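Local coordinates for protein aminoacyltransferase FemA (Staphylococcus aureus, PDB 1LRZ) that adds glycines 2 and 3 of the pentaglycine interpeptide bridge of peptidoglycan, using glycyl-tRNA(Gly) as donor, at residues A[108-113]-A[321-326]; A[145-150]-A[154-159]; A[360-365]-A[391-396]. All blocks are in the same frame, centred on the assembly; numbering follows the deposited sequence.

Contact 1: residues A[108-113]-A[321-326]; sequences DPYLPY and NPFEVV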
loop_
_atom_site.group_PDB
_atom_site.type_symbol
_atom_site.label_atom_id
_atom_site.label_comp_id
_atom_site.label_asym_id
_atom_site.label_seq_id
_atom_site.Cartn_x
_atom_site.Cartn_y
_atom_site.Cartn_z
ATOM N N ASP A 108 15.418 -5.660 -10.213
ATOM C CA ASP A 108 15.106 -4.585 -9.276
ATOM C C ASP A 108 14.691 -5.238 -7.951
ATOM O O ASP A 108 13.530 -5.195 -7.540
ATOM C CB ASP A 108 14.009 -3.649 -9.848
ATOM C CG ASP A 108 12.715 -4.370 -10.218
ATOM O OD1 ASP A 108 11.730 -3.669 -10.520
ATOM O OD2 ASP A 108 12.658 -5.612 -10.218
ATOM N N PRO A 109 15.664 -5.869 -7.268
ATOM C CA PRO A 109 15.442 -6.556 -5.994
ATOM C C PRO A 109 14.834 -5.685 -4.905
ATOM O O PRO A 109 15.180 -4.510 -4.748
ATOM C CB PRO A 109 16.835 -7.081 -5.629
ATOM C CG PRO A 109 17.734 -6.075 -6.222
ATOM C CD PRO A 109 17.104 -5.782 -7.570
ATOM N N TYR A 110 13.907 -6.292 -4.176
ATOM C CA TYR A 110 13.190 -5.663 -3.066
ATOM C C TYR A 110 14.178 -5.788 -1.905
ATOM O O TYR A 110 13.980 -6.573 -0.978
ATOM C CB TYR A 110 11.917 -6.474 -2.793
ATOM C CG TYR A 110 10.848 -5.764 -1.982
ATOM C CD1 TYR A 110 9.768 -6.479 -1.464
ATOM C CD2 TYR A 110 10.899 -4.385 -1.752
ATOM C CE1 TYR A 110 8.757 -5.855 -0.746
ATOM C CE2 TYR A 110 9.884 -3.740 -1.018
ATOM C CZ TYR A 110 8.816 -4.485 -0.526
ATOM O OH TYR A 110 7.794 -3.881 0.159
ATOM N N LEU A 111 15.250 -5.005 -1.989
ATOM C CA LEU A 111 16.346 -5.036 -1.024
ATOM C C LEU A 111 16.659 -3.644 -0.481
ATOM O O LEU A 111 17.090 -2.774 -1.231
ATOM C CB LEU A 111 17.597 -5.589 -1.733
ATOM C CG LEU A 111 18.900 -5.731 -0.945
ATOM C CD1 LEU A 111 18.680 -6.711 0.189
ATOM C CD2 LEU A 111 20.026 -6.223 -1.868
ATOM N N PRO A 112 16.469 -3.426 0.829
ATOM C CA PRO A 112 16.749 -2.110 1.410
ATOM C C PRO A 112 18.203 -1.703 1.230
ATOM O O PRO A 112 19.105 -2.543 1.245
ATOM C CB PRO A 112 16.402 -2.287 2.891
ATOM C CG PRO A 112 15.396 -3.394 2.889
ATOM C CD PRO A 112 15.962 -4.353 1.856
ATOM N N TYR A 113 18.402 -0.396 1.086
ATOM C CA TYR A 113 19.715 0.204 0.924
ATOM C C TYR A 113 19.951 1.128 2.125
ATOM O O TYR A 113 20.894 0.934 2.893
ATOM C CB TYR A 113 19.755 0.998 -0.388
ATOM C CG TYR A 113 20.909 1.969 -0.513
ATOM C CD1 TYR A 113 22.215 1.602 -0.141
ATOM C CD2 TYR A 113 20.706 3.247 -1.028
ATOM C CE1 TYR A 113 23.281 2.483 -0.277
ATOM C CE2 TYR A 113 21.769 4.144 -1.174
ATOM C CZ TYR A 113 23.052 3.756 -0.799
ATOM O OH TYR A 113 24.099 4.631 -0.962
ATOM N N ASN A 321 -0.418 -9.626 1.540
ATOM C CA ASN A 321 0.389 -10.825 1.541
ATOM C C ASN A 321 0.966 -10.986 2.938
ATOM O O ASN A 321 0.933 -10.051 3.745
ATOM C CB ASN A 321 1.481 -10.712 0.471
ATOM C CG ASN A 321 0.896 -10.681 -0.935
ATOM O OD1 ASN A 321 0.566 -11.727 -1.502
ATOM N ND2 ASN A 321 0.731 -9.477 -1.489
ATOM N N PRO A 322 1.478 -12.179 3.250
ATOM C CA PRO A 322 2.045 -12.410 4.582
ATOM C C PRO A 322 3.089 -11.392 5.040
ATOM O O PRO A 322 3.149 -11.046 6.218
ATOM C CB PRO A 322 2.620 -13.824 4.470
ATOM C CG PRO A 322 1.663 -14.487 3.491
ATOM C CD PRO A 322 1.535 -13.404 2.430
ATOM N N PHE A 323 3.912 -10.905 4.116
ATOM C CA PHE A 323 4.958 -9.959 4.485
ATOM C C PHE A 323 4.463 -8.547 4.791
ATOM O O PHE A 323 5.014 -7.863 5.650
ATOM C CB PHE A 323 6.004 -9.875 3.370
ATOM C CG PHE A 323 7.086 -8.858 3.624
ATOM C CD1 PHE A 323 7.859 -8.921 4.781
ATOM C CD2 PHE A 323 7.361 -7.863 2.684
ATOM C CE1 PHE A 323 8.899 -8.006 5.000
ATOM C CE2 PHE A 323 8.395 -6.943 2.891
ATOM C CZ PHE A 323 9.165 -7.017 4.050
ATOM N N GLU A 324 3.423 -8.106 4.095
ATOM C CA GLU A 324 2.945 -6.744 4.311
ATOM C C GLU A 324 1.624 -6.452 3.622
ATOM O O GLU A 324 1.184 -7.177 2.717
ATOM C CB GLU A 324 3.978 -5.759 3.758
ATOM C CG GLU A 324 4.216 -5.994 2.245
ATOM C CD GLU A 324 5.222 -5.039 1.597
ATOM O OE1 GLU A 324 5.641 -5.328 0.455
ATOM O OE2 GLU A 324 5.588 -4.007 2.205
ATOM N N VAL A 325 1.003 -5.365 4.061
ATOM C CA VAL A 325 -0.215 -4.873 3.452
ATOM C C VAL A 325 0.319 -3.652 2.686
ATOM O O VAL A 325 1.102 -2.865 3.236
ATOM C CB VAL A 325 -1.246 -4.422 4.505
ATOM C CG1 VAL A 325 -2.333 -3.576 3.845
ATOM C CG2 VAL A 325 -1.880 -5.653 5.153
ATOM N N VAL A 326 -0.069 -3.512 1.421
ATOM C CA VAL A 326 0.401 -2.399 0.615
ATOM C C VAL A 326 -0.728 -1.492 0.165
ATOM O O VAL A 326 -1.707 -1.960 -0.417
ATOM C CB VAL A 326 1.125 -2.891 -0.669
ATOM C CG1 VAL A 326 1.494 -1.688 -1.555
ATOM C CG2 VAL A 326 2.387 -3.674 -0.307
#
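Tyr110 holds its CG opposite the backbone N (chi1 -162°), while Glu324 puts CG between its backbone N and carbonyl carbon (chi1 59°) and then runs out extended; these choices send the two side chains at each other from opposite directions. They bridge a wide gap, since the nearest CA atoms of the two segments, those of Tyr110 and Phe323, are 12.0 Å apart. The phenol donates from Tyr110 OH to Glu324 OE1 at 2.6 Å, a short bond. It reaches the oxygen from the syn side, 17° out of the carboxylate plane, and OE1 in turn lies in the plane of the tyrosine ring at its edge. The second oxygen is close too, with Glu324 OE2 3.0 Å from Tyr110 OH. Phe323 adds an apolar touch: its CE2 meets Tyr110 CE1 at 3.8 Å, the tyrosine atom arriving at the edge of the phenylalanine ring.

Asn321 to Glu324 lie in the hairpin connection between strands 310-320 and 325-332, and Asn321 N is bonded to Glu324 O at 3.2 Å. On the other side, Tyr110 is the centre of an inverse gamma turn just before strand 112-116, closed by a weak bond from Leu111 N to Pro109 O. The phenol-carboxylate bond therefore links the turn leading into strand 112-116 with the hairpin connection before strand 325-332. Both polar ends have further partners: Tyr110 OH also bonds Arg360 NH2, and Glu324 OE2 takes a salt bridge from Arg360 NE and a hydrogen bond from Asn362 ND2. Edge-to-face rings of Tyr20 and His22 pack against Tyr110.

Contact 2: residues A[145-150]-A[154-159]; sequences FHKGFD and QIRYHS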
loop_
_atom_site.group_PDB
_atom_site.type_symbol
_atom_site.label_atom_id
_atom_site.label_comp_id
_atom_site.label_asym_id
_atom_site.label_seq_id
_atom_site.Cartn_x
_atom_site.Cartn_y
_atom_site.Cartn_z
ATOM N N PHE A 145 21.105 6.212 -8.610
ATOM C CA PHE A 145 20.187 6.536 -7.524
ATOM C C PHE A 145 19.100 7.488 -7.992
ATOM O O PHE A 145 19.059 8.655 -7.612
ATOM C CB PHE A 145 20.981 7.101 -6.338
ATOM C CG PHE A 145 22.006 6.133 -5.810
ATOM C CD1 PHE A 145 23.329 6.199 -6.230
ATOM C CD2 PHE A 145 21.617 5.081 -4.982
ATOM C CE1 PHE A 145 24.251 5.229 -5.844
ATOM C CE2 PHE A 145 22.526 4.105 -4.590
ATOM C CZ PHE A 145 23.848 4.180 -5.023
ATOM N N HIS A 146 18.206 6.962 -8.823
ATOM C CA HIS A 146 17.137 7.765 -9.371
ATOM C C HIS A 146 16.065 8.089 -8.336
ATOM O O HIS A 146 15.867 7.373 -7.358
ATOM C CB HIS A 146 16.532 7.072 -10.598
ATOM C CG HIS A 146 15.978 5.704 -10.329
ATOM N ND1 HIS A 146 14.664 5.495 -9.962
ATOM C CD2 HIS A 146 16.543 4.475 -10.427
ATOM C CE1 HIS A 146 14.443 4.195 -9.851
ATOM N NE2 HIS A 146 15.566 3.552 -10.126
ATOM N N LYS A 147 15.399 9.210 -8.559
ATOM C CA LYS A 147 14.334 9.706 -7.689
ATOM C C LYS A 147 13.180 10.175 -8.564
ATOM O O LYS A 147 13.363 10.433 -9.757
ATOM C CB LYS A 147 14.815 10.904 -6.883
ATOM C CG LYS A 147 15.947 10.639 -5.926
ATOM C CD LYS A 147 16.362 11.976 -5.330
ATOM C CE LYS A 147 17.373 11.818 -4.220
ATOM N NZ LYS A 147 17.703 13.168 -3.681
ATOM N N GLY A 148 12.002 10.316 -7.967
ATOM C CA GLY A 148 10.848 10.757 -8.729
ATOM C C GLY A 148 10.225 9.531 -9.343
ATOM O O GLY A 148 10.815 8.456 -9.284
ATOM N N PHE A 149 9.040 9.674 -9.925
ATOM C CA PHE A 149 8.369 8.536 -10.532
ATOM C C PHE A 149 8.747 8.393 -12.001
ATOM O O PHE A 149 8.398 9.237 -12.828
ATOM C CB PHE A 149 6.856 8.679 -10.384
ATOM C CG PHE A 149 6.425 9.048 -8.997
ATOM C CD1 PHE A 149 6.052 10.354 -8.696
ATOM C CD2 PHE A 149 6.425 8.098 -7.979
ATOM C CE1 PHE A 149 5.683 10.712 -7.398
ATOM C CE2 PHE A 149 6.059 8.447 -6.677
ATOM C CZ PHE A 149 5.688 9.757 -6.387
ATOM N N ASP A 150 9.471 7.320 -12.309
ATOM C CA ASP A 150 9.915 7.028 -13.665
ATOM C C ASP A 150 8.830 6.266 -14.416
ATOM O O ASP A 150 8.017 5.565 -13.812
ATOM C CB ASP A 150 11.193 6.193 -13.619
ATOM C CG ASP A 150 11.765 5.924 -14.994
ATOM O OD1 ASP A 150 11.179 5.118 -15.750
ATOM O OD2 ASP A 150 12.802 6.534 -15.320
ATOM N N GLN A 154 10.582 1.007 -11.214
ATOM C CA GLN A 154 9.761 1.039 -10.008
ATOM C C GLN A 154 10.316 2.137 -9.086
ATOM O O GLN A 154 11.522 2.408 -9.084
ATOM C CB GLN A 154 9.821 -0.317 -9.279
ATOM C CG GLN A 154 9.267 -1.505 -10.049
ATOM C CD GLN A 154 7.862 -1.247 -10.575
ATOM O OE1 GLN A 154 6.990 -0.777 -9.844
ATOM N NE2 GLN A 154 7.636 -1.564 -11.846
ATOM N N ILE A 155 9.438 2.773 -8.314
ATOM C CA ILE A 155 9.855 3.819 -7.386
ATOM C C ILE A 155 10.771 3.185 -6.335
ATOM O O ILE A 155 10.441 2.138 -5.763
ATOM C CB ILE A 155 8.622 4.478 -6.699
ATOM C CG1 ILE A 155 9.081 5.534 -5.694
ATOM C CG2 ILE A 155 7.785 3.430 -6.004
ATOM C CD1 ILE A 155 9.936 6.634 -6.325
ATOM N N ARG A 156 11.918 3.818 -6.095
ATOM C CA ARG A 156 12.918 3.321 -5.149
ATOM C C ARG A 156 12.687 3.653 -3.676
ATOM O O ARG A 156 13.458 3.208 -2.823
ATOM C CB ARG A 156 14.330 3.821 -5.516
ATOM C CG ARG A 156 15.059 3.083 -6.627
ATOM C CD ARG A 156 16.580 3.384 -6.595
ATOM N NE ARG A 156 16.855 4.800 -6.355
ATOM C CZ ARG A 156 17.498 5.269 -5.289
ATOM N NH1 ARG A 156 17.953 4.435 -4.357
ATOM N NH2 ARG A 156 17.665 6.576 -5.144
ATOM N N TYR A 157 11.645 4.419 -3.366
ATOM C CA TYR A 157 11.382 4.792 -1.977
ATOM C C TYR A 157 9.976 4.440 -1.504
ATOM O O TYR A 157 9.000 4.698 -2.208
ATOM C CB TYR A 157 11.579 6.296 -1.765
ATOM C CG TYR A 157 12.942 6.838 -2.137
ATOM C CD1 TYR A 157 13.296 7.053 -3.477
ATOM C CD2 TYR A 157 13.867 7.168 -1.150
ATOM C CE1 TYR A 157 14.552 7.591 -3.818
ATOM C CE2 TYR A 157 15.115 7.703 -1.478
ATOM C CZ TYR A 157 15.448 7.913 -2.810
ATOM O OH TYR A 157 16.671 8.464 -3.123
ATOM N N HIS A 158 9.890 3.862 -0.305
ATOM C CA HIS A 158 8.610 3.500 0.311
ATOM C C HIS A 158 8.497 4.158 1.688
ATOM O O HIS A 158 9.504 4.361 2.364
ATOM C CB HIS A 158 8.496 1.982 0.534
ATOM C CG HIS A 158 8.317 1.180 -0.719
ATOM N ND1 HIS A 158 8.356 -0.199 -0.724
ATOM C CD2 HIS A 158 8.089 1.556 -2.001
ATOM C CE1 HIS A 158 8.161 -0.638 -1.956
ATOM N NE2 HIS A 158 7.997 0.406 -2.751
ATOM N N SER A 159 7.269 4.489 2.088
ATOM C CA SER A 159 6.989 5.045 3.414
ATOM C C SER A 159 6.383 3.823 4.105
ATOM O O SER A 159 5.304 3.365 3.721
ATOM C CB SER A 159 5.948 6.157 3.343
ATOM O OG SER A 159 5.475 6.448 4.651
#
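His146 O is the acceptor on which this contact turns, and Arg156 brings two donors to it, coming side-on with two nitrogens. Arg156 NE reaches His146 O at 2.9 Å with an N-H...O angle of 145°, lying in the carbonyl plane on a lone pair. Arg156 NH2 reaches the same His146 O at 3.0 Å and 142°, but from above that plane and off the lone pairs. Relative to the arginine, the oxygen stays close to the guanidinium plane in both bonds, so the forked grip fixes the rotation of the group. Its third nitrogen, NH1, turns to Glu392 in a salt bridge and to the carbonyl of Tyr393. Phe145 CA lies over one guanidinium face.

The imidazole of His146 is folded back toward Arg156, with CG between backbone N and carbonyl carbon (chi1 59°). Arg156 CD then sits over one face of that ring, 3.9 Å from its centroid, in a CH-pi contact, and His146 NE2 is bonded to Asp396. Gln154 O approaches the ring edge, 3.5 Å from His146 CE1.

In the fold, this is the loop linking strand 141-142, at the margin of the seven-stranded sheet, to strand 157-162 of the nine-stranded one. The chain turns through roughly a right angle before entering the strand, and the backbone angles of Gly148 suit a glycine. Asp150 OD1 accepts from the amides of Val152 and Leu153 at the bend. Nearer that bend the Ile155 methyl CD1 packs against the backbone carbonyl at Gly148 O (3.6 Å) and, more loosely, against Phe149 CD2 (4.1 Å). Closer to the strand, Lys147 CE rests 3.6 Å from Tyr157 OH, the two side chains crossing at a slant.

Contact 3: residues A[360-365]-A[391-396]; sequences RYNFYG and IEYVGD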
loop_
_atom_site.group_PDB
_atom_site.type_symbol
_atom_site.label_atom_id
_atom_site.label_comp_id
_atom_site.label_asym_id
_atom_site.label_seq_id
_atom_site.Cartn_x
_atom_site.Cartn_y
_atom_site.Cartn_z
ATOM N N ARG A 360 3.795 -5.446 8.868
ATOM C CA ARG A 360 4.312 -4.328 8.088
ATOM C C ARG A 360 3.201 -3.693 7.269
ATOM O O ARG A 360 2.464 -4.387 6.575
ATOM C CB ARG A 360 5.424 -4.841 7.181
ATOM C CG ARG A 360 5.972 -3.853 6.163
ATOM C CD ARG A 360 7.229 -4.467 5.536
ATOM N NE ARG A 360 7.604 -3.873 4.257
ATOM C CZ ARG A 360 8.783 -3.314 4.002
ATOM N NH1 ARG A 360 9.718 -3.249 4.950
ATOM N NH2 ARG A 360 9.049 -2.866 2.776
ATOM N N TYR A 361 3.078 -2.374 7.364
ATOM C CA TYR A 361 2.057 -1.645 6.632
ATOM C C TYR A 361 2.803 -0.668 5.725
ATOM O O TYR A 361 3.419 0.292 6.190
ATOM C CB TYR A 361 1.146 -0.898 7.605
ATOM C CG TYR A 361 -0.060 -0.275 6.943
ATOM C CD1 TYR A 361 -1.203 -1.030 6.673
ATOM C CD2 TYR A 361 -0.056 1.073 6.583
ATOM C CE1 TYR A 361 -2.314 -0.454 6.060
ATOM C CE2 TYR A 361 -1.156 1.659 5.967
ATOM C CZ TYR A 361 -2.281 0.892 5.710
ATOM O OH TYR A 361 -3.359 1.484 5.102
ATOM N N ASN A 362 2.738 -0.926 4.428
ATOM C CA ASN A 362 3.456 -0.142 3.440
ATOM C C ASN A 362 2.613 0.940 2.755
ATOM O O ASN A 362 1.778 0.619 1.910
ATOM C CB ASN A 362 4.012 -1.111 2.389
ATOM C CG ASN A 362 5.222 -0.566 1.670
ATOM O OD1 ASN A 362 5.391 0.643 1.563
ATOM N ND2 ASN A 362 6.069 -1.466 1.154
ATOM N N PHE A 363 2.837 2.209 3.112
ATOM C CA PHE A 363 2.116 3.322 2.486
ATOM C C PHE A 363 2.625 3.452 1.050
ATOM O O PHE A 363 2.122 4.242 0.247
ATOM C CB PHE A 363 2.349 4.637 3.249
ATOM C CG PHE A 363 1.545 4.750 4.512
ATOM C CD1 PHE A 363 2.127 4.504 5.755
ATOM C CD2 PHE A 363 0.190 5.095 4.457
ATOM C CE1 PHE A 363 1.367 4.597 6.934
ATOM C CE2 PHE A 363 -0.578 5.192 5.637
ATOM C CZ PHE A 363 0.009 4.944 6.872
ATOM N N TYR A 364 3.644 2.655 0.759
ATOM C CA TYR A 364 4.271 2.576 -0.553
ATOM C C TYR A 364 5.031 3.807 -1.078
ATOM O O TYR A 364 5.638 4.554 -0.315
ATOM C CB TYR A 364 3.249 2.082 -1.598
ATOM C CG TYR A 364 3.825 1.061 -2.574
ATOM C CD1 TYR A 364 4.562 -0.040 -2.104
ATOM C CD2 TYR A 364 3.633 1.182 -3.951
ATOM C CE1 TYR A 364 5.086 -0.984 -2.974
ATOM C CE2 TYR A 364 4.164 0.232 -4.842
ATOM C CZ TYR A 364 4.886 -0.845 -4.342
ATOM O OH TYR A 364 5.412 -1.792 -5.194
ATOM N N GLY A 365 4.983 3.997 -2.390
ATOM C CA GLY A 365 5.751 5.039 -3.046
ATOM C C GLY A 365 5.780 6.512 -2.693
ATOM O O GLY A 365 4.739 7.131 -2.500
ATOM N N ILE A 391 12.067 3.883 3.499
ATOM C CA ILE A 391 13.029 2.848 3.159
ATOM C C ILE A 391 13.434 3.089 1.707
ATOM O O ILE A 391 12.581 3.174 0.822
ATOM C CB ILE A 391 12.459 1.415 3.295
ATOM C CG1 ILE A 391 12.060 1.157 4.755
ATOM C CG2 ILE A 391 13.536 0.375 2.841
ATOM C CD1 ILE A 391 11.432 -0.225 4.991
ATOM N N GLU A 392 14.734 3.256 1.484
ATOM C CA GLU A 392 15.260 3.455 0.137
ATOM C C GLU A 392 15.864 2.129 -0.291
ATOM O O GLU A 392 16.681 1.555 0.445
ATOM C CB GLU A 392 16.344 4.539 0.123
ATOM C CG GLU A 392 17.020 4.699 -1.251
ATOM C CD GLU A 392 18.114 5.763 -1.249
ATOM O OE1 GLU A 392 18.752 5.982 -2.313
ATOM O OE2 GLU A 392 18.335 6.387 -0.184
ATOM N N TYR A 393 15.470 1.644 -1.466
ATOM C CA TYR A 393 15.971 0.373 -1.966
ATOM C C TYR A 393 17.183 0.547 -2.887
ATOM O O TYR A 393 17.465 1.648 -3.354
ATOM C CB TYR A 393 14.849 -0.386 -2.681
ATOM C CG TYR A 393 13.657 -0.630 -1.783
ATOM C CD1 TYR A 393 12.540 0.203 -1.841
ATOM C CD2 TYR A 393 13.680 -1.638 -0.816
ATOM C CE1 TYR A 393 11.471 0.053 -0.968
ATOM C CE2 TYR A 393 12.613 -1.802 0.078
ATOM C CZ TYR A 393 11.509 -0.950 -0.006
ATOM O OH TYR A 393 10.437 -1.102 0.846
ATOM N N VAL A 394 17.902 -0.542 -3.144
ATOM C CA VAL A 394 19.098 -0.475 -3.978
ATOM C C VAL A 394 18.861 0.028 -5.395
ATOM O O VAL A 394 19.730 0.681 -5.968
ATOM C CB VAL A 394 19.814 -1.841 -4.049
ATOM C CG1 VAL A 394 20.394 -2.183 -2.668
ATOM C CG2 VAL A 394 18.846 -2.927 -4.501
ATOM N N GLY A 395 17.693 -0.260 -5.960
ATOM C CA GLY A 395 17.418 0.208 -7.309
ATOM C C GLY A 395 17.477 -0.857 -8.393
ATOM O O GLY A 395 17.280 -2.054 -8.134
ATOM N N ASP A 396 17.779 -0.413 -9.610
ATOM C CA ASP A 396 17.818 -1.274 -10.791
ATOM C C ASP A 396 19.190 -1.614 -11.347
ATOM O O ASP A 396 20.091 -0.778 -11.364
ATOM C CB ASP A 396 17.006 -0.626 -11.902
ATOM C CG ASP A 396 15.595 -0.326 -11.476
ATOM O OD1 ASP A 396 15.404 0.608 -10.658
ATOM O OD2 ASP A 396 14.682 -1.033 -11.954
#
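Arg360 and Tyr393 meet although their strands are not neighbours: strand 157-162 runs between them, and the axes of 360-365 and 391-393 come no closer than 9.8 Å. With that separation and a strand in between, the contact is made by side chains alone. The two strands point broadly the same way, 45° apart. Arg360 spans the gap because its CG lies opposite the backbone N (chi1 173°) and the chain stays extended as far as NE. At its end, NH2 donates to Tyr393 OH at 3.0 Å, but the N-H...O angle of 127° marks the bond as weak. The phenol oxygen lies in the guanidinium plane at its edge, and NH2 in turn lies at the edge of the tyrosine ring. Ile391 comes in from the same strand as Tyr393, bringing CD1 within 3.5 Å of Arg360 NH1, obliquely to the guanidinium plane.

The weak bond is not the principal tie of this arginine. Its NE forms a salt bridge with Glu324, and its NH1 bonds Tyr20 OH, so all three guanidinium nitrogens have polar partners in a buried setting, and the orientation of the group is set from several sides. Asn362 is only a distant van der Waals neighbour of the same phenol, its ND2 being spent on Glu324.

Further along strand 360-365, Phe363 and Tyr364 both face Ser159, a classic beta bulge against the intervening strand. That strand pairs antiparallel with 360-365 on one side and 389-393 on the other; beyond them, strand 325-332 adjoins 360-365 and strand 112-116 adjoins 389-393.

In the fold
All three contacts reach the nine-stranded mixed sheet. Contacts 1 and 3 are closest, with centres about 7 Å apart, and besides their shared polar cluster they are joined where Tyr113 N of contact 1 probably bonds Glu392 O of contact 3 at 2.7 Å. Contact 2 lies about 8 Å from contact 3, centre to centre, and a probable backbone bond from Phe363 N to Ser159 O at 2.8 Å connects their strands. Contacts 1 and 2 are about 14 Å apart between centres and meet by packing, as where Tyr110 CE2 stands 3.7 Å from His158 CE1. Along the chain, contact 2 is nested within the loop that contact 1 closes, whereas contact 3 follows both.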